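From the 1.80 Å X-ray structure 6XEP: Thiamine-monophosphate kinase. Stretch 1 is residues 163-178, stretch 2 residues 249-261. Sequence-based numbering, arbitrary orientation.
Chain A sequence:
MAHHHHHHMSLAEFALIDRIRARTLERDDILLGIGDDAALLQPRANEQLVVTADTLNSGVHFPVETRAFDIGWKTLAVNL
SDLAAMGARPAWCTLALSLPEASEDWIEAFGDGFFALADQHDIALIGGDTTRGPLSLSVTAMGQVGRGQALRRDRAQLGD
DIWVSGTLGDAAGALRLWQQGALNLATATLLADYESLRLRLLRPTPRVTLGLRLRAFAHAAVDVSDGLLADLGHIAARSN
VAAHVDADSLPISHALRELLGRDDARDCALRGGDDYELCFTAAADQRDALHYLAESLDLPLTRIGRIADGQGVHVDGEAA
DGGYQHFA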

ATOM      1  N   TRP A 163     -17.467  15.508  21.330  1.00 11.42           N
ATOM      2  CA  TRP A 163     -18.007  14.172  21.576  1.00 14.50           C
ATOM      3  C   TRP A 163     -16.949  13.127  21.276  1.00 15.86           C
ATOM      4  O   TRP A 163     -16.060  13.350  20.460  1.00 14.30           O
ATOM      5  CB  TRP A 163     -19.217  13.855  20.683  1.00 14.04           C
ATOM      6  CG  TRP A 163     -20.430  14.723  20.915  1.00 16.17           C
ATOM      7  CD1 TRP A 163     -20.645  15.985  20.429  1.00 17.98           C
ATOM      8  CD2 TRP A 163     -21.589  14.384  21.681  1.00 16.06           C
ATOM      9  NE1 TRP A 163     -21.862  16.448  20.851  1.00 14.57           N
ATOM     10  CE2 TRP A 163     -22.470  15.481  21.612  1.00 18.05           C
ATOM     11  CE3 TRP A 163     -21.970  13.251  22.413  1.00 14.64           C
ATOM     12  CZ2 TRP A 163     -23.716  15.490  22.257  1.00 18.89           C
ATOM     13  CZ3 TRP A 163     -23.202  13.254  23.051  1.00 17.49           C
ATOM     14  CH2 TRP A 163     -24.064  14.376  22.974  1.00 15.41           C
ATOM     15  N   VAL A 164     -17.079  11.954  21.896  1.00 13.50           N
ATOM     16  CA  VAL A 164     -16.215  10.833  21.545  1.00 10.82           C
ATOM     17  C   VAL A 164     -17.014   9.533  21.621  1.00 12.96           C
ATOM     18  O   VAL A 164     -17.912   9.380  22.454  1.00 13.94           O
ATOM     19  CB  VAL A 164     -14.948  10.777  22.440  1.00 13.38           C
ATOM     20  CG1 VAL A 164     -15.294  10.429  23.884  1.00 17.38           C
ATOM     21  CG2 VAL A 164     -13.916   9.804  21.851  1.00 16.20           C
ATOM     22  N   SER A 165     -16.697   8.605  20.727  1.00 13.13           N
ATOM     23  CA  SER A 165     -17.400   7.328  20.674  1.00 14.19           C
ATOM     24  C   SER A 165     -16.749   6.316  21.610  1.00 14.24           C
ATOM     25  O   SER A 165     -15.589   6.451  21.995  1.00 14.39           O
ATOM     26  CB  SER A 165     -17.405   6.776  19.243  1.00 13.35           C
ATOM     27  OG  SER A 165     -16.067   6.513  18.773  1.00 14.10           O
ATOM     28  N   GLY A 166     -17.527   5.291  21.981  1.00 16.47           N
ATOM     29  CA  GLY A 166     -16.978   4.152  22.705  1.00 16.87           C
ATOM     30  C   GLY A 166     -16.395   4.520  24.058  1.00 14.17           C
ATOM     31  O   GLY A 166     -17.001   5.239  24.869  1.00 17.44           O
ATOM     32  N   THR A 167     -15.212   3.975  24.325  1.00 15.66           N
ATOM     33  CA  THR A 167     -14.488   4.204  25.568  1.00 16.20           C
ATOM     34  C   THR A 167     -13.053   4.549  25.214  1.00 12.67           C
ATOM     35  O   THR A 167     -12.568   4.208  24.137  1.00 14.63           O
ATOM     36  CB  THR A 167     -14.504   2.972  26.498  1.00 17.72           C
ATOM     37  OG1 THR A 167     -13.978   1.834  25.793  1.00 19.62           O
ATOM     38  CG2 THR A 167     -15.935   2.670  26.968  1.00 17.25           C
ATOM     39  N   LEU A 168     -12.370   5.228  26.134  1.00 13.29           N
ATOM     40  CA  LEU A 168     -11.009   5.676  25.888  1.00 14.57           C
ATOM     41  C   LEU A 168     -10.057   5.042  26.885  1.00 14.26           C
ATOM     42  O   LEU A 168     -10.336   5.027  28.092  1.00 15.61           O
ATOM     43  CB  LEU A 168     -10.905   7.208  26.001  1.00 14.49           C
ATOM     44  CG  LEU A 168     -11.631   7.993  24.908  1.00 16.43           C
ATOM     45  CD1 LEU A 168     -11.506   9.503  25.201  1.00 12.71           C
ATOM     46  CD2 LEU A 168     -11.060   7.666  23.541  1.00 17.78           C
ATOM     47  N   GLY A 169      -8.916   4.559  26.377  1.00 10.97           N
ATOM     48  CA  GLY A 169      -7.824   4.127  27.228  1.00 15.48           C
ATOM     49  C   GLY A 169      -7.716   2.631  27.441  1.00 13.70           C
ATOM     50  O   GLY A 169      -6.757   2.183  28.083  1.00 12.88           O
ATOM     51  N   ASP A 170      -8.668   1.852  26.928  1.00 14.37           N
ATOM     52  CA  ASP A 170      -8.649   0.409  27.160  1.00 15.06           C
ATOM     53  C   ASP A 170      -7.384  -0.232  26.598  1.00 13.73           C
ATOM     54  O   ASP A 170      -6.728  -1.050  27.264  1.00 12.90           O
ATOM     55  CB  ASP A 170      -9.860  -0.227  26.505  1.00 11.73           C
ATOM     56  CG  ASP A 170     -11.157   0.115  27.196  1.00 16.12           C
ATOM     57  OD1 ASP A 170     -11.151   0.472  28.401  1.00 18.26           O
ATOM     58  OD2 ASP A 170     -12.195  -0.015  26.524  1.00 21.44           O
ATOM     59  N   ALA A 171      -7.062   0.074  25.343  1.00 12.84           N
ATOM     60  CA  ALA A 171      -5.875  -0.523  24.742  1.00 12.56           C
ATOM     61  C   ALA A 171      -4.625  -0.162  25.534  1.00 13.11           C
ATOM     62  O   ALA A 171      -3.781  -1.024  25.808  1.00 15.08           O
ATOM     63  CB  ALA A 171      -5.758  -0.080  23.277  1.00 15.46           C
ATOM     64  N   ALA A 172      -4.487   1.112  25.914  1.00 15.79           N
ATOM     65  CA  ALA A 172      -3.337   1.528  26.706  1.00 16.15           C
ATOM     66  C   ALA A 172      -3.296   0.790  28.033  1.00 16.67           C
ATOM     67  O   ALA A 172      -2.220   0.417  28.507  1.00 14.78           O
ATOM     68  CB  ALA A 172      -3.372   3.037  26.954  1.00 14.11           C
ATOM     69  N   GLY A 173      -4.460   0.583  28.651  1.00 14.74           N
ATOM     70  CA  GLY A 173      -4.510  -0.190  29.886  1.00 13.20           C
ATOM     71  C   GLY A 173      -4.028  -1.615  29.708  1.00 14.56           C
ATOM     72  O   GLY A 173      -3.241  -2.121  30.513  1.00 15.60           O
ATOM     73  N   ALA A 174      -4.507  -2.295  28.658  1.00 14.93           N
ATOM     74  CA  ALA A 174      -4.005  -3.638  28.376  1.00 13.31           C
ATOM     75  C   ALA A 174      -2.495  -3.629  28.155  1.00 14.31           C
ATOM     76  O   ALA A 174      -1.786  -4.517  28.642  1.00 16.18           O
ATOM     77  CB  ALA A 174      -4.711  -4.228  27.154  1.00 12.29           C
ATOM     78  N   LEU A 175      -1.989  -2.645  27.400  1.00 14.22           N
ATOM     79  CA  LEU A 175      -0.549  -2.562  27.154  1.00 17.54           C
ATOM     80  C   LEU A 175       0.221  -2.396  28.459  1.00 21.36           C
ATOM     81  O   LEU A 175       1.247  -3.056  28.677  1.00 18.93           O
ATOM     82  CB  LEU A 175      -0.241  -1.405  26.198  1.00 16.08           C
ATOM     83  CG  LEU A 175       1.158  -1.371  25.561  1.00 18.08           C
ATOM     84  CD1 LEU A 175       1.349  -2.582  24.640  1.00 21.07           C
ATOM     85  CD2 LEU A 175       1.407  -0.068  24.804  1.00 21.32           C
ATOM     86  N   ARG A 176      -0.274  -1.539  29.356  1.00 20.45           N
ATOM     87  CA  ARG A 176       0.392  -1.350  30.645  1.00 21.25           C
ATOM     88  C   ARG A 176       0.390  -2.635  31.465  1.00 20.86           C
ATOM     89  O   ARG A 176       1.412  -3.009  32.059  1.00 20.40           O
ATOM     90  CB  ARG A 176      -0.289  -0.225  31.425  1.00 24.04           C
ATOM     91  CG  ARG A 176       0.182   1.175  31.106  1.00 33.19           C
ATOM     92  CD  ARG A 176      -0.724   2.151  31.828  1.00 40.45           C
ATOM     93  NE  ARG A 176      -0.360   3.548  31.642  1.00 38.68           N
ATOM     94  CZ  ARG A 176       0.059   4.330  32.627  1.00 38.14           C
ATOM     95  NH1 ARG A 176       0.175   3.838  33.854  1.00 44.56           N
ATOM     96  NH2 ARG A 176       0.364   5.597  32.387  1.00 49.89           N
ATOM     97  N   LEU A 177      -0.765  -3.297  31.562  1.00 18.11           N
ATOM     98  CA  LEU A 177      -0.815  -4.562  32.293  1.00 19.49           C
ATOM     99  C   LEU A 177       0.134  -5.584  31.685  1.00 20.29           C
ATOM    100  O   LEU A 177       0.831  -6.303  32.410  1.00 20.56           O
ATOM    101  CB  LEU A 177      -2.243  -5.107  32.323  1.00 21.38           C
ATOM    102  CG  LEU A 177      -3.218  -4.253  33.131  1.00 20.71           C
ATOM    103  CD1 LEU A 177      -4.642  -4.703  32.834  1.00 22.03           C
ATOM    104  CD2 LEU A 177      -2.929  -4.359  34.619  1.00 23.10           C
ATOM    105  N   TRP A 178       0.198  -5.637  30.356  1.00 18.24           N
ATOM    106  CA  TRP A 178       1.136  -6.548  29.705  1.00 23.79           C
ATOM    107  C   TRP A 178       2.586  -6.203  30.058  1.00 21.29           C
ATOM    108  O   TRP A 178       3.380  -7.093  30.381  1.00 22.46           O
ATOM    109  CB  TRP A 178       0.901  -6.521  28.196  1.00 18.63           C
ATOM    110  CG  TRP A 178       1.941  -7.214  27.370  1.00 19.39           C
ATOM    111  CD1 TRP A 178       2.092  -8.561  27.189  1.00 23.33           C
ATOM    112  CD2 TRP A 178       2.949  -6.585  26.579  1.00 20.33           C
ATOM    113  NE1 TRP A 178       3.158  -8.802  26.343  1.00 24.70           N
ATOM    114  CE2 TRP A 178       3.696  -7.602  25.960  1.00 20.59           C
ATOM    115  CE3 TRP A 178       3.308  -5.257  26.357  1.00 16.02           C
ATOM    116  CZ2 TRP A 178       4.779  -7.324  25.119  1.00 20.18           C
ATOM    117  CZ3 TRP A 178       4.371  -4.981  25.509  1.00 20.50           C
ATOM    118  CH2 TRP A 178       5.094  -6.011  24.905  1.00 20.80           C
ATOM    119  N   SER A 249     -15.580  13.650  32.589  1.00 18.05           N
ATOM    120  CA  SER A 249     -16.624  13.203  31.670  1.00 19.64           C
ATOM    121  C   SER A 249     -16.165  12.124  30.706  1.00 22.24           C
ATOM    122  O   SER A 249     -16.990  11.592  29.949  1.00 17.10           O
ATOM    123  CB  SER A 249     -17.140  14.370  30.834  1.00 23.24           C
ATOM    124  OG  SER A 249     -17.693  15.372  31.681  1.00 29.48           O
ATOM    125  N   LEU A 250     -14.883  11.822  30.677  1.00 16.29           N
ATOM    126  CA  LEU A 250     -14.380  10.888  29.686  1.00 14.85           C
ATOM    127  C   LEU A 250     -15.028   9.515  29.884  1.00 18.69           C
ATOM    128  O   LEU A 250     -15.221   9.081  31.026  1.00 18.69           O
ATOM    129  CB  LEU A 250     -12.862  10.775  29.808  1.00 15.59           C
ATOM    130  CG  LEU A 250     -12.044  12.028  29.487  1.00 19.54           C
ATOM    131  CD1 LEU A 250     -10.562  11.727  29.672  1.00 23.44           C
ATOM    132  CD2 LEU A 250     -12.336  12.506  28.076  1.00 18.78           C
ATOM    133  N   PRO A 251     -15.387   8.804  28.793  1.00 17.40           N
ATOM    134  CA  PRO A 251     -15.966   7.461  28.921  1.00 12.68           C
ATOM    135  C   PRO A 251     -14.889   6.434  29.245  1.00 18.67           C
ATOM    136  O   PRO A 251     -14.039   6.114  28.414  1.00 21.85           O
ATOM    137  CB  PRO A 251     -16.585   7.219  27.532  1.00 15.91           C
ATOM    138  CG  PRO A 251     -15.730   8.022  26.617  1.00 18.19           C
ATOM    139  CD  PRO A 251     -15.427   9.279  27.401  1.00 16.97           C
ATOM    140  N   ILE A 252     -14.943   5.899  30.456  1.00 22.28           N
ATOM    141  CA  ILE A 252     -13.948   4.944  30.920  1.00 23.72           C
ATOM    142  C   ILE A 252     -14.660   3.624  31.171  1.00 23.69           C
ATOM    143  O   ILE A 252     -15.676   3.578  31.884  1.00 22.34           O
ATOM    144  CB  ILE A 252     -13.210   5.478  32.165  1.00 25.17           C
ATOM    145  CG1 ILE A 252     -12.322   6.653  31.739  1.00 25.07           C
ATOM    146  CG2 ILE A 252     -12.361   4.391  32.811  1.00 25.06           C
ATOM    147  CD1 ILE A 252     -11.696   7.434  32.856  1.00 31.20           C
ATOM    148  N   SER A 253     -14.144   2.555  30.565  1.00 18.98           N
ATOM    149  CA  SER A 253     -14.825   1.273  30.638  1.00 19.95           C
ATOM    150  C   SER A 253     -14.790   0.710  32.054  1.00 19.40           C
ATOM    151  O   SER A 253     -13.966   1.095  32.893  1.00 22.25           O
ATOM    152  CB  SER A 253     -14.199   0.272  29.669  1.00 25.02           C
ATOM    153  OG  SER A 253     -12.927  -0.144  30.128  1.00 19.95           O
ATOM    154  N   HIS A 254     -15.722  -0.210  32.313  1.00 21.69           N
ATOM    155  CA  HIS A 254     -15.730  -0.935  33.578  1.00 23.11           C
ATOM    156  C   HIS A 254     -14.367  -1.555  33.852  1.00 19.26           C
ATOM    157  O   HIS A 254     -13.798  -1.391  34.938  1.00 23.26           O
ATOM    158  CB  HIS A 254     -16.811  -2.014  33.536  1.00 25.23           C
ATOM    159  CG  HIS A 254     -16.915  -2.815  34.791  1.00 29.22           C
ATOM    160  ND1 HIS A 254     -17.647  -2.394  35.881  1.00 24.66           N
ATOM    161  CD2 HIS A 254     -16.394  -4.020  35.127  1.00 24.14           C
ATOM    162  CE1 HIS A 254     -17.570  -3.305  36.836  1.00 28.02           C
ATOM    163  NE2 HIS A 254     -16.812  -4.298  36.406  1.00 28.15           N
ATOM    164  N   ALA A 255     -13.827  -2.264  32.858  1.00 16.60           N
ATOM    165  CA  ALA A 255     -12.584  -3.003  33.057  1.00 20.95           C
ATOM    166  C   ALA A 255     -11.415  -2.067  33.333  1.00 18.94           C
ATOM    167  O   ALA A 255     -10.579  -2.350  34.201  1.00 17.17           O
ATOM    168  CB  ALA A 255     -12.299  -3.878  31.837  1.00 19.37           C
ATOM    169  N   LEU A 256     -11.334  -0.958  32.597  1.00 17.03           N
ATOM    170  CA  LEU A 256     -10.238  -0.023  32.812  1.00 18.39           C
ATOM    171  C   LEU A 256     -10.314   0.564  34.211  1.00 21.02           C
ATOM    172  O   LEU A 256      -9.313   0.607  34.928  1.00 20.01           O
ATOM    173  CB  LEU A 256     -10.264   1.076  31.751  1.00 18.29           C
ATOM    174  CG  LEU A 256      -9.053   2.020  31.810  1.00 13.90           C
ATOM    175  CD1 LEU A 256      -7.764   1.221  31.623  1.00 16.17           C
ATOM    176  CD2 LEU A 256      -9.130   3.134  30.771  1.00 15.27           C
ATOM    177  N   ARG A 257     -11.508   0.967  34.637  1.00 23.41           N
ATOM    178  CA  ARG A 257     -11.641   1.497  35.988  1.00 26.45           C
ATOM    179  C   ARG A 257     -11.349   0.428  37.040  1.00 25.02           C
ATOM    180  O   ARG A 257     -10.772   0.737  38.089  1.00 24.97           O
ATOM    181  CB  ARG A 257     -13.041   2.087  36.175  1.00 27.11           C
ATOM    182  CG  ARG A 257     -13.035   3.372  36.972  1.00 40.92           C
ATOM    183  CD  ARG A 257     -14.436   3.894  37.230  1.00 40.94           C
ATOM    184  NE  ARG A 257     -14.978   4.752  36.172  1.00 47.33           N
ATOM    185  CZ  ARG A 257     -14.626   6.023  35.968  1.00 39.47           C
ATOM    186  NH1 ARG A 257     -13.687   6.592  36.713  1.00 39.60           N
ATOM    187  NH2 ARG A 257     -15.200   6.721  35.002  1.00 35.99           N
ATOM    188  N   GLU A 258     -11.695  -0.836  36.761  1.00 24.60           N
ATOM    189  CA  GLU A 258     -11.508  -1.892  37.750  1.00 26.96           C
ATOM    190  C   GLU A 258     -10.045  -2.306  37.892  1.00 28.86           C
ATOM    191  O   GLU A 258      -9.602  -2.626  39.000  1.00 28.37           O
ATOM    192  CB  GLU A 258     -12.358  -3.106  37.389  1.00 25.78           C
ATOM    193  CG  GLU A 258     -12.505  -4.099  38.505  1.00 33.65           C
ATOM    194  CD  GLU A 258     -13.469  -3.626  39.582  1.00 37.87           C
ATOM    195  OE1 GLU A 258     -13.361  -4.108  40.728  1.00 50.28           O
ATOM    196  OE2 GLU A 258     -14.337  -2.775  39.280  1.00 39.70           O
ATOM    197  N   LEU A 259      -9.280  -2.315  36.797  1.00 19.37           N
ATOM    198  CA  LEU A 259      -7.963  -2.941  36.796  1.00 21.34           C
ATOM    199  C   LEU A 259      -6.811  -1.954  36.901  1.00 25.36           C
ATOM    200  O   LEU A 259      -5.692  -2.369  37.227  1.00 24.24           O
ATOM    201  CB  LEU A 259      -7.777  -3.784  35.529  1.00 17.66           C
ATOM    202  CG  LEU A 259      -8.687  -5.009  35.414  1.00 20.70           C
ATOM    203  CD1 LEU A 259      -8.374  -5.790  34.145  1.00 19.86           C
ATOM    204  CD2 LEU A 259      -8.586  -5.891  36.658  1.00 27.29           C
ATOM    205  N   LEU A 260      -7.042  -0.677  36.613  1.00 21.86           N
ATOM    206  CA  LEU A 260      -6.010   0.344  36.731  1.00 24.23           C
ATOM    207  C   LEU A 260      -6.422   1.346  37.797  1.00 25.35           C
ATOM    208  O   LEU A 260      -7.612   1.603  38.006  1.00 27.47           O
ATOM    209  CB  LEU A 260      -5.763   1.070  35.392  1.00 20.31           C
ATOM    210  CG  LEU A 260      -4.845   0.363  34.388  1.00 28.45           C
ATOM    211  CD1 LEU A 260      -5.493  -0.898  33.820  1.00 25.94           C
ATOM    212  CD2 LEU A 260      -4.439   1.315  33.282  1.00 33.60           C
ATOM    213  N   GLY A 261      -5.431   1.898  38.481  1.00 26.11           N
ATOM    214  CA  GLY A 261      -5.709   2.922  39.468  1.00 30.39           C
ATOM    215  C   GLY A 261      -6.279   4.173  38.828  1.00 30.18           C
ATOM    216  O   GLY A 261      -6.251   4.368  37.619  1.00 26.91           O
TER
HETATM  217  O   HOH W   1     -12.088   2.834  28.921  1.00 17.87           O

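What ties the two backbones together? Leu168 N donates to Pro251 O across 3.0 Å, with a nearly straight angle of 163°. The same carbonyl also receives a CA-H...O contact, Thr167 CA lying 3.5 Å from Pro251 O.

How do the polar side chains join in? Ser253 OG donates to Asp170 OD1 at 2.6 Å and accepts from Leu256 N at 3.0 Å, so one hydroxyl both caps its own helix and reaches the other stretch. Asp170 is held from its own side as well, because Thr167 OG1 donates to Asp170 OD2 at 2.7 Å. Water 1 bridges the same spot: it donates to Leu168 O (2.9 Å) and Asp170 OD1 (2.6 Å) and accepts from Ser253 N (2.6 Å).

Where do apolar side chains meet? Pro251 packs its CG 3.7 Å from Val164 CG1, while Leu168 CD1 lies 4.2 Å from Leu250 CD2. Further along, Leu177 CD1 touches Leu259 CD1 at 4.1 Å and Leu260 CD1 at 4.0 Å.

Why does glycine suit the helix here? Gly173 CA sits 3.9 Å from Leu256 CD1 and 3.7 Å from Leu260 CD2. An ideal CB on Gly173 would lie 2.6 Å from Leu256 CD1, a clash, so the bare backbone leaves room for these leucines.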